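Local coordinates for protein muconate lactonizing enzyme (Corynebacterium glutamicum, PDB 3I4K) that belongs to the muconate lactonizing enzyme branch of the enolase superfamily, pairing an enolase-type N-terminal domain with a TIM-barrel-like domain that binds a magnesium ion, at residues A[170-175]-A[182-187]; A[303-308]-A[329-334]; A[311-316]-A[358-363]. One frame throughout, in Å; residues are numbered along the deposited sequence.

Contact 1 of 3, residues A[170-175]-A[182-187]; sequences LKMGAG and RRVAEL
M172, a selenomethionine just past the end of strand 167-171, leans over V184 of helix 177-189. Its CB lies at the fringe of the contact, 4.2 Å from R183 NH2. CG comes next, 3.9 Å from V184 CG2, while the arginine chain slides past in the opposite direction. SE continues along the same methyl, and the bend at chi3 (73°) brings CE to 3.6 Å from V184 CG2. That valine methyl also lies over one face of the R183 guanidinium, offset toward its rim. The guanidinium is held at its edge: NH2 donates to K171 O at 3.0 Å, the acceptor only 8° out of the guanidinium plane. The same NH2 forms a salt bridge with D180, and NH1 bonds to L147 O, so the group is anchored by several partners. Further along the helix, L170 and L187 meet tip to tip, with CD1 of L170 tight against CD2 of L187 at 3.5 Å. L170 CD1 also rests 4.0 Å from V184 CG1. L144, I199 and L197 of the adjoining strands and I156 of helix 149-163 are among the apolar neighbours, whereas K171 turns its side chain away from the helix, on the side of the magnesium ion. This is the packing of strand against helix in a beta-alpha-beta unit, here 167-171, 177-189 and 196-200 of the TIM-barrel-like domain.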
ATOM      1  N   LEU A 170       3.313 -14.142  26.356  1.00 39.68           N
ATOM      2  CA  LEU A 170       2.752 -15.295  27.063  1.00 40.00           C
ATOM      3  C   LEU A 170       1.320 -15.622  26.634  1.00 40.52           C
ATOM      4  O   LEU A 170       0.395 -14.839  26.873  1.00 38.10           O
ATOM      5  CB  LEU A 170       2.755 -15.029  28.568  1.00 39.86           C
ATOM      6  CG  LEU A 170       4.103 -14.699  29.208  1.00 43.92           C
ATOM      7  CD1 LEU A 170       3.903 -14.140  30.601  1.00 42.56           C
ATOM      8  CD2 LEU A 170       4.942 -15.954  29.243  1.00 45.12           C
ATOM      9  N   LYS A 171       1.134 -16.780  26.009  1.00 40.07           N
ATOM     10  CA  LYS A 171      -0.195 -17.193  25.582  1.00 39.78           C
ATOM     11  C   LYS A 171      -1.004 -17.556  26.833  1.00 39.68           C
ATOM     12  O   LYS A 171      -0.449 -18.049  27.810  1.00 40.19           O
ATOM     13  CB  LYS A 171      -0.099 -18.396  24.630  1.00 40.18           C
ATOM     14  CG  LYS A 171       0.416 -18.051  23.221  1.00 41.69           C
ATOM     15  CD  LYS A 171       0.769 -19.299  22.406  1.00 42.89           C
ATOM     16  CE  LYS A 171       0.951 -19.009  20.907  1.00 43.69           C
ATOM     17  NZ  LYS A 171       2.066 -18.089  20.528  1.00 45.96           N
HETATM   18  N   MSE A 172      -2.305 -17.285  26.802  1.00 39.02           N
HETATM   19  CA  MSE A 172      -3.202 -17.576  27.917  1.00 40.83           C
HETATM   20  C   MSE A 172      -4.514 -18.088  27.343  1.00 39.77           C
HETATM   21  O   MSE A 172      -4.662 -18.210  26.134  1.00 40.05           O
HETATM   22  CB  MSE A 172      -3.519 -16.313  28.715  1.00 40.83           C
HETATM   23  CG  MSE A 172      -2.333 -15.522  29.217  1.00 43.40           C
HETATM   24 SE   MSE A 172      -2.954 -13.940  30.187  1.00 49.22          SE
HETATM   25  CE  MSE A 172      -3.600 -14.812  31.806  1.00 47.25           C
ATOM     26  N   GLY A 173      -5.475 -18.366  28.216  1.00 39.97           N
ATOM     27  CA  GLY A 173      -6.768 -18.815  27.733  1.00 40.35           C
ATOM     28  C   GLY A 173      -7.151 -20.234  28.071  1.00 41.27           C
ATOM     29  O   GLY A 173      -8.277 -20.653  27.791  1.00 39.36           O
ATOM     30  N   ALA A 174      -6.220 -20.980  28.659  1.00 41.68           N
ATOM     31  CA  ALA A 174      -6.488 -22.363  29.037  1.00 43.00           C
ATOM     32  C   ALA A 174      -6.895 -22.437  30.501  1.00 43.41           C
ATOM     33  O   ALA A 174      -6.247 -21.847  31.375  1.00 43.04           O
ATOM     34  CB  ALA A 174      -5.250 -23.235  28.790  1.00 42.51           C
ATOM     35  N   GLY A 175      -7.987 -23.144  30.760  1.00 42.87           N
ATOM     36  CA  GLY A 175      -8.447 -23.310  32.124  1.00 44.01           C
ATOM     37  C   GLY A 175      -8.989 -22.069  32.799  1.00 45.19           C
ATOM     38  O   GLY A 175      -9.283 -21.061  32.151  1.00 45.51           O
ATOM     39  N   ARG A 182      -3.113 -15.507  37.803  1.00 42.87           N
ATOM     40  CA  ARG A 182      -2.136 -15.676  38.871  1.00 43.23           C
ATOM     41  C   ARG A 182      -0.808 -16.150  38.283  1.00 41.02           C
ATOM     42  O   ARG A 182       0.255 -15.642  38.631  1.00 41.42           O
ATOM     43  CB  ARG A 182      -2.668 -16.696  39.884  1.00 46.32           C
ATOM     44  CG  ARG A 182      -2.309 -16.414  41.340  1.00 51.28           C
ATOM     45  CD  ARG A 182      -3.573 -16.413  42.201  1.00 53.24           C
ATOM     46  NE  ARG A 182      -4.414 -17.576  41.917  1.00 53.99           N
ATOM     47  CZ  ARG A 182      -5.740 -17.587  42.029  1.00 52.62           C
ATOM     48  NH1 ARG A 182      -6.383 -16.495  42.427  1.00 49.52           N
ATOM     49  NH2 ARG A 182      -6.427 -18.683  41.720  1.00 50.77           N
ATOM     50  N   ARG A 183      -0.893 -17.118  37.378  1.00 38.53           N
ATOM     51  CA  ARG A 183       0.263 -17.691  36.706  1.00 38.41           C
ATOM     52  C   ARG A 183       1.096 -16.609  36.023  1.00 41.03           C
ATOM     53  O   ARG A 183       2.316 -16.539  36.208  1.00 40.74           O
ATOM     54  CB  ARG A 183      -0.206 -18.710  35.664  1.00 37.25           C
ATOM     55  CG  ARG A 183       0.901 -19.367  34.869  1.00 40.06           C
ATOM     56  CD  ARG A 183       0.328 -20.352  33.853  1.00 39.74           C
ATOM     57  NE  ARG A 183      -0.448 -19.695  32.802  1.00 41.58           N
ATOM     58  CZ  ARG A 183       0.051 -19.311  31.628  1.00 41.04           C
ATOM     59  NH1 ARG A 183       1.334 -19.516  31.348  1.00 38.93           N
ATOM     60  NH2 ARG A 183      -0.735 -18.732  30.723  1.00 36.37           N
ATOM     61  N   VAL A 184       0.428 -15.766  35.239  1.00 41.78           N
ATOM     62  CA  VAL A 184       1.099 -14.692  34.510  1.00 40.70           C
ATOM     63  C   VAL A 184       1.562 -13.557  35.426  1.00 41.90           C
ATOM     64  O   VAL A 184       2.674 -13.054  35.276  1.00 41.18           O
ATOM     65  CB  VAL A 184       0.176 -14.120  33.397  1.00 39.17           C
ATOM     66  CG1 VAL A 184       0.809 -12.896  32.763  1.00 39.26           C
ATOM     67  CG2 VAL A 184      -0.066 -15.188  32.333  1.00 40.78           C
ATOM     68  N   ALA A 185       0.716 -13.154  36.369  1.00 42.22           N
ATOM     69  CA  ALA A 185       1.090 -12.082  37.279  1.00 44.38           C
ATOM     70  C   ALA A 185       2.359 -12.473  38.026  1.00 47.50           C
ATOM     71  O   ALA A 185       3.295 -11.678  38.139  1.00 49.16           O
ATOM     72  CB  ALA A 185      -0.037 -11.805  38.267  1.00 41.10           C
ATOM     73  N   GLU A 186       2.387 -13.707  38.531  1.00 50.85           N
ATOM     74  CA  GLU A 186       3.533 -14.214  39.282  1.00 53.42           C
ATOM     75  C   GLU A 186       4.780 -14.276  38.420  1.00 53.24           C
ATOM     76  O   GLU A 186       5.882 -13.976  38.878  1.00 54.79           O
ATOM     77  CB  GLU A 186       3.225 -15.606  39.861  1.00 55.67           C
ATOM     78  CG  GLU A 186       2.363 -15.574  41.129  1.00 60.71           C
ATOM     79  CD  GLU A 186       2.007 -16.965  41.659  1.00 63.47           C
ATOM     80  OE1 GLU A 186       2.914 -17.819  41.778  1.00 64.07           O
ATOM     81  OE2 GLU A 186       0.815 -17.198  41.968  1.00 65.17           O
ATOM     82  N   LEU A 187       4.608 -14.668  37.168  1.00 52.24           N
ATOM     83  CA  LEU A 187       5.740 -14.744  36.264  1.00 51.82           C
ATOM     84  C   LEU A 187       6.259 -13.340  35.987  1.00 53.17           C
ATOM     85  O   LEU A 187       7.454 -13.146  35.759  1.00 52.00           O
ATOM     86  CB  LEU A 187       5.320 -15.422  34.959  1.00 52.23           C
ATOM     87  CG  LEU A 187       6.329 -15.429  33.815  1.00 51.23           C
ATOM     88  CD1 LEU A 187       5.985 -16.557  32.866  1.00 55.20           C
ATOM     89  CD2 LEU A 187       6.309 -14.092  33.092  1.00 52.19           C
TER

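Contact 2 of 3, residues A[303-308]-A[329-334]; sequences TSLEGP and ELFGPQ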
ATOM      1  N   THR A 303       3.448 -13.384  13.616  1.00 37.78           N
ATOM      2  CA  THR A 303       3.603 -14.690  12.992  1.00 38.89           C
ATOM      3  C   THR A 303       2.424 -15.615  13.217  1.00 39.10           C
ATOM      4  O   THR A 303       1.751 -15.554  14.249  1.00 38.60           O
ATOM      5  CB  THR A 303       4.872 -15.402  13.519  1.00 37.17           C
ATOM      6  OG1 THR A 303       5.073 -16.616  12.794  1.00 39.02           O
ATOM      7  CG2 THR A 303       4.742 -15.720  15.000  1.00 35.33           C
ATOM      8  N   SER A 304       2.172 -16.454  12.220  1.00 39.84           N
ATOM      9  CA  SER A 304       1.116 -17.448  12.289  1.00 41.13           C
ATOM     10  C   SER A 304       1.870 -18.757  12.513  1.00 41.84           C
ATOM     11  O   SER A 304       1.362 -19.843  12.211  1.00 41.22           O
ATOM     12  CB  SER A 304       0.358 -17.511  10.965  1.00 41.22           C
ATOM     13  OG  SER A 304      -0.429 -16.352  10.781  1.00 43.80           O
ATOM     14  N   LEU A 305       3.084 -18.624  13.054  1.00 39.60           N
ATOM     15  CA  LEU A 305       3.983 -19.749  13.296  1.00 41.23           C
ATOM     16  C   LEU A 305       4.352 -20.359  11.951  1.00 41.09           C
ATOM     17  O   LEU A 305       4.214 -21.568  11.737  1.00 39.85           O
ATOM     18  CB  LEU A 305       3.334 -20.802  14.198  1.00 40.32           C
ATOM     19  CG  LEU A 305       3.579 -20.705  15.708  1.00 42.18           C
ATOM     20  CD1 LEU A 305       4.260 -19.393  16.099  1.00 42.21           C
ATOM     21  CD2 LEU A 305       2.238 -20.858  16.411  1.00 42.89           C
ATOM     22  N   GLU A 306       4.808 -19.500  11.043  1.00 41.59           N
ATOM     23  CA  GLU A 306       5.217 -19.936   9.712  1.00 41.63           C
ATOM     24  C   GLU A 306       6.498 -20.746   9.793  1.00 41.06           C
ATOM     25  O   GLU A 306       7.276 -20.606  10.745  1.00 39.02           O
ATOM     26  CB  GLU A 306       5.497 -18.739   8.787  1.00 41.35           C
ATOM     27  CG  GLU A 306       4.304 -17.845   8.463  1.00 41.96           C
ATOM     28  CD  GLU A 306       4.009 -16.826   9.548  1.00 40.39           C
ATOM     29  OE1 GLU A 306       4.774 -16.754  10.533  1.00 40.94           O
ATOM     30  OE2 GLU A 306       3.012 -16.093   9.406  1.00 41.71           O
ATOM     31  N   GLY A 307       6.706 -21.589   8.788  1.00 41.59           N
ATOM     32  CA  GLY A 307       7.926 -22.366   8.725  1.00 43.85           C
ATOM     33  C   GLY A 307       8.990 -21.423   8.180  1.00 45.85           C
ATOM     34  O   GLY A 307       8.782 -20.206   8.174  1.00 45.14           O
ATOM     35  N   PRO A 308      10.136 -21.938   7.709  1.00 45.16           N
ATOM     36  CA  PRO A 308      11.195 -21.073   7.174  1.00 44.86           C
ATOM     37  C   PRO A 308      10.774 -20.239   5.967  1.00 43.17           C
ATOM     38  O   PRO A 308      11.135 -19.072   5.865  1.00 45.06           O
ATOM     39  CB  PRO A 308      12.313 -22.062   6.846  1.00 46.33           C
ATOM     40  CG  PRO A 308      11.556 -23.330   6.526  1.00 47.84           C
ATOM     41  CD  PRO A 308      10.530 -23.354   7.633  1.00 46.12           C
ATOM     42  N   GLU A 329       7.772 -10.989  15.868  1.00 36.38           N
ATOM     43  CA  GLU A 329       7.763 -12.218  16.662  1.00 37.32           C
ATOM     44  C   GLU A 329       7.973 -13.327  15.638  1.00 37.69           C
ATOM     45  O   GLU A 329       7.377 -14.399  15.726  1.00 40.13           O
ATOM     46  CB  GLU A 329       6.419 -12.416  17.380  1.00 36.14           C
ATOM     47  CG  GLU A 329       5.200 -12.243  16.488  1.00 37.70           C
ATOM     48  CD  GLU A 329       3.920 -12.794  17.100  1.00 39.86           C
ATOM     49  OE1 GLU A 329       3.818 -12.859  18.344  1.00 39.25           O
ATOM     50  OE2 GLU A 329       3.009 -13.153  16.321  1.00 41.24           O
ATOM     51  N   LEU A 330       8.823 -13.049  14.655  1.00 37.57           N
ATOM     52  CA  LEU A 330       9.101 -14.003  13.584  1.00 38.37           C
ATOM     53  C   LEU A 330      10.163 -15.013  14.014  1.00 39.83           C
ATOM     54  O   LEU A 330      11.296 -14.991  13.529  1.00 37.17           O
ATOM     55  CB  LEU A 330       9.545 -13.248  12.326  1.00 36.62           C
ATOM     56  CG  LEU A 330       8.456 -12.374  11.696  1.00 34.95           C
ATOM     57  CD1 LEU A 330       9.032 -11.583  10.534  1.00 33.94           C
ATOM     58  CD2 LEU A 330       7.305 -13.251  11.215  1.00 32.09           C
ATOM     59  N   PHE A 331       9.759 -15.896  14.927  1.00 40.76           N
ATOM     60  CA  PHE A 331      10.619 -16.923  15.499  1.00 40.04           C
ATOM     61  C   PHE A 331      10.204 -18.326  15.067  1.00 42.58           C
ATOM     62  O   PHE A 331      10.807 -19.314  15.485  1.00 42.23           O
ATOM     63  CB  PHE A 331      10.549 -16.832  17.019  1.00 40.56           C
ATOM     64  CG  PHE A 331       9.175 -17.095  17.579  1.00 41.76           C
ATOM     65  CD1 PHE A 331       8.696 -18.395  17.716  1.00 42.95           C
ATOM     66  CD2 PHE A 331       8.347 -16.036  17.947  1.00 43.49           C
ATOM     67  CE1 PHE A 331       7.409 -18.641  18.214  1.00 42.69           C
ATOM     68  CE2 PHE A 331       7.060 -16.269  18.444  1.00 43.64           C
ATOM     69  CZ  PHE A 331       6.592 -17.571  18.578  1.00 43.02           C
ATOM     70  N   GLY A 332       9.167 -18.406  14.239  1.00 43.57           N
ATOM     71  CA  GLY A 332       8.671 -19.689  13.767  1.00 44.32           C
ATOM     72  C   GLY A 332       9.740 -20.758  13.594  1.00 46.05           C
ATOM     73  O   GLY A 332       9.692 -21.796  14.267  1.00 43.52           O
ATOM     74  N   PRO A 333      10.720 -20.530  12.698  1.00 46.40           N
ATOM     75  CA  PRO A 333      11.814 -21.467  12.423  1.00 47.28           C
ATOM     76  C   PRO A 333      12.453 -22.073  13.671  1.00 48.04           C
ATOM     77  O   PRO A 333      12.814 -23.251  13.677  1.00 48.14           O
ATOM     78  CB  PRO A 333      12.792 -20.618  11.617  1.00 47.51           C
ATOM     79  CG  PRO A 333      11.865 -19.723  10.838  1.00 47.13           C
ATOM     80  CD  PRO A 333      10.879 -19.299  11.902  1.00 45.81           C
ATOM     81  N   GLN A 334      12.585 -21.271  14.724  1.00 48.51           N
ATOM     82  CA  GLN A 334      13.184 -21.735  15.968  1.00 49.77           C
ATOM     83  C   GLN A 334      12.320 -22.735  16.729  1.00 52.36           C
ATOM     84  O   GLN A 334      12.839 -23.598  17.440  1.00 53.47           O
ATOM     85  CB  GLN A 334      13.496 -20.552  16.882  1.00 49.37           C
ATOM     86  CG  GLN A 334      14.572 -19.625  16.354  1.00 49.02           C
ATOM     87  CD  GLN A 334      15.065 -18.657  17.412  1.00 50.84           C
ATOM     88  OE1 GLN A 334      14.294 -17.860  17.958  1.00 51.58           O
ATOM     89  NE2 GLN A 334      16.358 -18.724  17.713  1.00 50.38           N
TER
HETATM   90  O   HOH W   1       7.878 -17.017  12.130  1.00 34.71           O
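T303 and E329 make the direct polar link between the loop 303-308 and the segment 329-334. The backbone N of T303 donates to E329 OE2 at 2.8 Å, almost straight at 174°, and the carboxylate receives it through its anti lone pair. E329 reaches there with an extended chain beyond CG, and its other oxygen, OE1, is engaged in a salt bridge with K169. Each carboxylate oxygen thus has its own partner, and T303 N and K169 together fix the position of the group.

A water accepts from G332 N at 2.8 Å. It also lies near T303 OG1, but that oxygen is less surely placed, so a water link between the segments is less certain. Weaker is the CA-H...O contact from G332 CA to E306 O, at 3.5 Å. G332 fits closely here: a CB on it would point at the loop and run into E306 O. Inside the loop, S304 N donates to E306 OE2 from above the carboxylate plane, and T277 is a further partner of that oxygen.

Apolar contacts fill the rest. L305 CD1 sits obliquely to the F331 ring, 3.9 Å from CZ, and T303 CB lies 4.0 Å from L330 CD2. At the far end P333 CG approaches P308 CA at 4.0 Å, one proline ring beside the start of a helix.

The loop leads from strand 298-301 into helix 308-320, with G307 as its N-cap, while 329-334 enters the short helix 332-335. L330 packs on S314 and L315 of helix 308-320; F331 packs on strand 137-144, its ring meeting that of W142, and P333 also touches Y347 of strand 347-348.

Contact 3 of 3, residues A[311-316]-A[358-363]; sequences TAASLQ and PGLGVD
L360 fits against the flank of helix 308-320 formed by A312 and A313, and this is the tight part of the contact. Its CB lies 3.7 Å from A312 CB, where the backbones come nearest, and its CD1 reaches further round the helix to 3.4 Å from A313 CA and 3.8 Å from A313 CB. CG stands anti to the carbonyl carbon (chi1 -76°), which carries the branched end over the helix even though the CB itself does not point straight at it. Two alanines in succession keep this side of the helix slim, and the leucine can approach the helix backbone almost directly. V112 of helix 104-121 also touches A313.

The fit is looser on the V362 side. V362 aims its CB at the helix, yet its nearest approach is CG1 to A312 CB, 4.1 Å; the same valine also packs on I341 and Q343. Q316 is a separate case: its chain, bent at chi2, brings its end close to L360 O, but the orientation of the amide is uncertain and the nature of this approach is not settled. Q316 is buried rather than open to solvent, with R127 against it.

The segment 358-363 meets the helix through a type II' beta turn from P358 to G361. G359 has a positive phi of 53°.

Across the two segments the clear interactions are therefore apolar: small helix residues receive one leucine and a methyl (CG1) of V362. The turn appears to sit on this face mainly through close apolar fit, while the bond from L360 N to the D116 carboxylate and the backbone bonds of G359 with V124 and V126 tie it to its other neighbours.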
ATOM      1  N   THR A 311       8.193 -17.506   7.120  1.00 40.68           N
ATOM      2  CA  THR A 311       8.886 -16.544   7.961  1.00 40.72           C
ATOM      3  C   THR A 311       9.776 -15.632   7.118  1.00 42.07           C
ATOM      4  O   THR A 311       9.922 -14.447   7.412  1.00 39.94           O
ATOM      5  CB  THR A 311       9.742 -17.270   9.007  1.00 41.74           C
ATOM      6  OG1 THR A 311       8.888 -18.047   9.864  1.00 42.61           O
ATOM      7  CG2 THR A 311      10.543 -16.278   9.833  1.00 40.50           C
ATOM      8  N   ALA A 312      10.367 -16.196   6.069  1.00 42.46           N
ATOM      9  CA  ALA A 312      11.240 -15.440   5.181  1.00 43.14           C
ATOM     10  C   ALA A 312      10.416 -14.452   4.353  1.00 43.34           C
ATOM     11  O   ALA A 312      10.872 -13.356   4.032  1.00 42.37           O
ATOM     12  CB  ALA A 312      11.997 -16.393   4.261  1.00 43.59           C
ATOM     13  N   ALA A 313       9.201 -14.851   3.998  1.00 43.68           N
ATOM     14  CA  ALA A 313       8.341 -13.974   3.221  1.00 44.00           C
ATOM     15  C   ALA A 313       7.971 -12.788   4.105  1.00 43.40           C
ATOM     16  O   ALA A 313       7.926 -11.648   3.641  1.00 42.93           O
ATOM     17  CB  ALA A 313       7.093 -14.721   2.770  1.00 42.75           C
ATOM     18  N   SER A 314       7.733 -13.056   5.387  1.00 42.92           N
ATOM     19  CA  SER A 314       7.376 -11.990   6.318  1.00 42.66           C
ATOM     20  C   SER A 314       8.555 -11.090   6.683  1.00 42.74           C
ATOM     21  O   SER A 314       8.362  -9.918   7.013  1.00 44.85           O
ATOM     22  CB  SER A 314       6.739 -12.570   7.586  1.00 39.95           C
ATOM     23  OG  SER A 314       5.421 -13.031   7.317  1.00 38.10           O
ATOM     24  N   LEU A 315       9.771 -11.625   6.638  1.00 41.91           N
ATOM     25  CA  LEU A 315      10.946 -10.817   6.955  1.00 40.92           C
ATOM     26  C   LEU A 315      11.255  -9.875   5.785  1.00 39.98           C
ATOM     27  O   LEU A 315      11.749  -8.760   5.981  1.00 39.37           O
ATOM     28  CB  LEU A 315      12.152 -11.714   7.263  1.00 40.50           C
ATOM     29  CG  LEU A 315      12.152 -12.406   8.631  1.00 41.67           C
ATOM     30  CD1 LEU A 315      13.226 -13.476   8.658  1.00 42.05           C
ATOM     31  CD2 LEU A 315      12.395 -11.389   9.742  1.00 38.68           C
ATOM     32  N   GLN A 316      10.958 -10.323   4.570  1.00 38.62           N
ATOM     33  CA  GLN A 316      11.182  -9.495   3.392  1.00 39.10           C
ATOM     34  C   GLN A 316      10.195  -8.334   3.480  1.00 39.18           C
ATOM     35  O   GLN A 316      10.504  -7.204   3.089  1.00 38.27           O
ATOM     36  CB  GLN A 316      10.926 -10.298   2.114  1.00 39.32           C
ATOM     37  CG  GLN A 316      11.918 -11.441   1.887  1.00 42.00           C
ATOM     38  CD  GLN A 316      13.284 -10.970   1.391  1.00 42.92           C
ATOM     39  OE1 GLN A 316      14.283 -11.680   1.530  1.00 46.93           O
ATOM     40  NE2 GLN A 316      13.327  -9.785   0.796  1.00 40.39           N
ATOM     41  N   PRO A 358      18.485 -13.880  -3.615  1.00 52.33           N
ATOM     42  CA  PRO A 358      17.299 -13.867  -4.475  1.00 51.83           C
ATOM     43  C   PRO A 358      16.064 -14.467  -3.807  1.00 51.63           C
ATOM     44  O   PRO A 358      16.173 -15.176  -2.803  1.00 49.09           O
ATOM     45  CB  PRO A 358      17.754 -14.677  -5.687  1.00 52.02           C
ATOM     46  CG  PRO A 358      18.686 -15.676  -5.072  1.00 51.21           C
ATOM     47  CD  PRO A 358      19.499 -14.809  -4.141  1.00 51.71           C
ATOM     48  N   GLY A 359      14.894 -14.186  -4.378  1.00 51.79           N
ATOM     49  CA  GLY A 359      13.655 -14.708  -3.828  1.00 52.95           C
ATOM     50  C   GLY A 359      13.516 -14.380  -2.355  1.00 53.62           C
ATOM     51  O   GLY A 359      13.871 -13.277  -1.937  1.00 52.84           O
ATOM     52  N   LEU A 360      13.013 -15.327  -1.564  1.00 54.04           N
ATOM     53  CA  LEU A 360      12.856 -15.090  -0.132  1.00 54.85           C
ATOM     54  C   LEU A 360      14.207 -14.993   0.562  1.00 54.89           C
ATOM     55  O   LEU A 360      14.290 -14.571   1.715  1.00 55.66           O
ATOM     56  CB  LEU A 360      12.033 -16.203   0.530  1.00 55.61           C
ATOM     57  CG  LEU A 360      10.511 -16.265   0.364  1.00 56.22           C
ATOM     58  CD1 LEU A 360       9.937 -14.860   0.299  1.00 55.05           C
ATOM     59  CD2 LEU A 360      10.161 -17.026  -0.881  1.00 57.15           C
ATOM     60  N   GLY A 361      15.264 -15.378  -0.147  1.00 55.28           N
ATOM     61  CA  GLY A 361      16.598 -15.336   0.431  1.00 53.95           C
ATOM     62  C   GLY A 361      16.919 -16.667   1.080  1.00 54.41           C
ATOM     63  O   GLY A 361      17.856 -16.791   1.874  1.00 54.53           O
ATOM     64  N   VAL A 362      16.125 -17.676   0.746  1.00 54.54           N
ATOM     65  CA  VAL A 362      16.331 -19.000   1.301  1.00 55.63           C
ATOM     66  C   VAL A 362      15.750 -20.046   0.353  1.00 55.98           C
ATOM     67  O   VAL A 362      14.657 -19.870  -0.186  1.00 54.91           O
ATOM     68  CB  VAL A 362      15.695 -19.100   2.702  1.00 55.50           C
ATOM     69  CG1 VAL A 362      14.205 -19.378   2.601  1.00 55.69           C
ATOM     70  CG2 VAL A 362      16.416 -20.144   3.506  1.00 58.72           C
ATOM     71  N   ASP A 363      16.494 -21.128   0.137  1.00 57.40           N
ATOM     72  CA  ASP A 363      16.058 -22.184  -0.772  1.00 57.50           C
ATOM     73  C   ASP A 363      15.541 -23.397  -0.019  1.00 57.43           C
ATOM     74  O   ASP A 363      15.960 -23.661   1.101  1.00 56.72           O
ATOM     75  CB  ASP A 363      17.215 -22.607  -1.677  1.00 57.97           C
ATOM     76  CG  ASP A 363      18.224 -21.499  -1.885  1.00 57.85           C
ATOM     77  OD1 ASP A 363      19.087 -21.307  -1.001  1.00 57.41           O
ATOM     78  OD2 ASP A 363      18.143 -20.812  -2.922  1.00 59.52           O
TER

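How the contacts relate
All three contacts are buried and lie in the barrel-like domain, but at different places. Contact 1 lies farther from the chain centre, about 22 Å, and joins neighbours of a single beta-alpha-beta unit; the centre of contact 2 is only about 7 Å from it. Contacts 2 and 3 touch, since both involve helix 308-320: E306, L330 and P333 meet T311, S314 and L315, and their segments alternate along the chain. Contact 1 touches neither. Contacts 1 and 2 each have a side chain within about 7 Å of the magnesium ion. Chemically, contact 2 mixes a carboxylate, water and apolar groups, contact 1 adds one arginine bond to aliphatic packing, and contact 3 is mainly aliphatic.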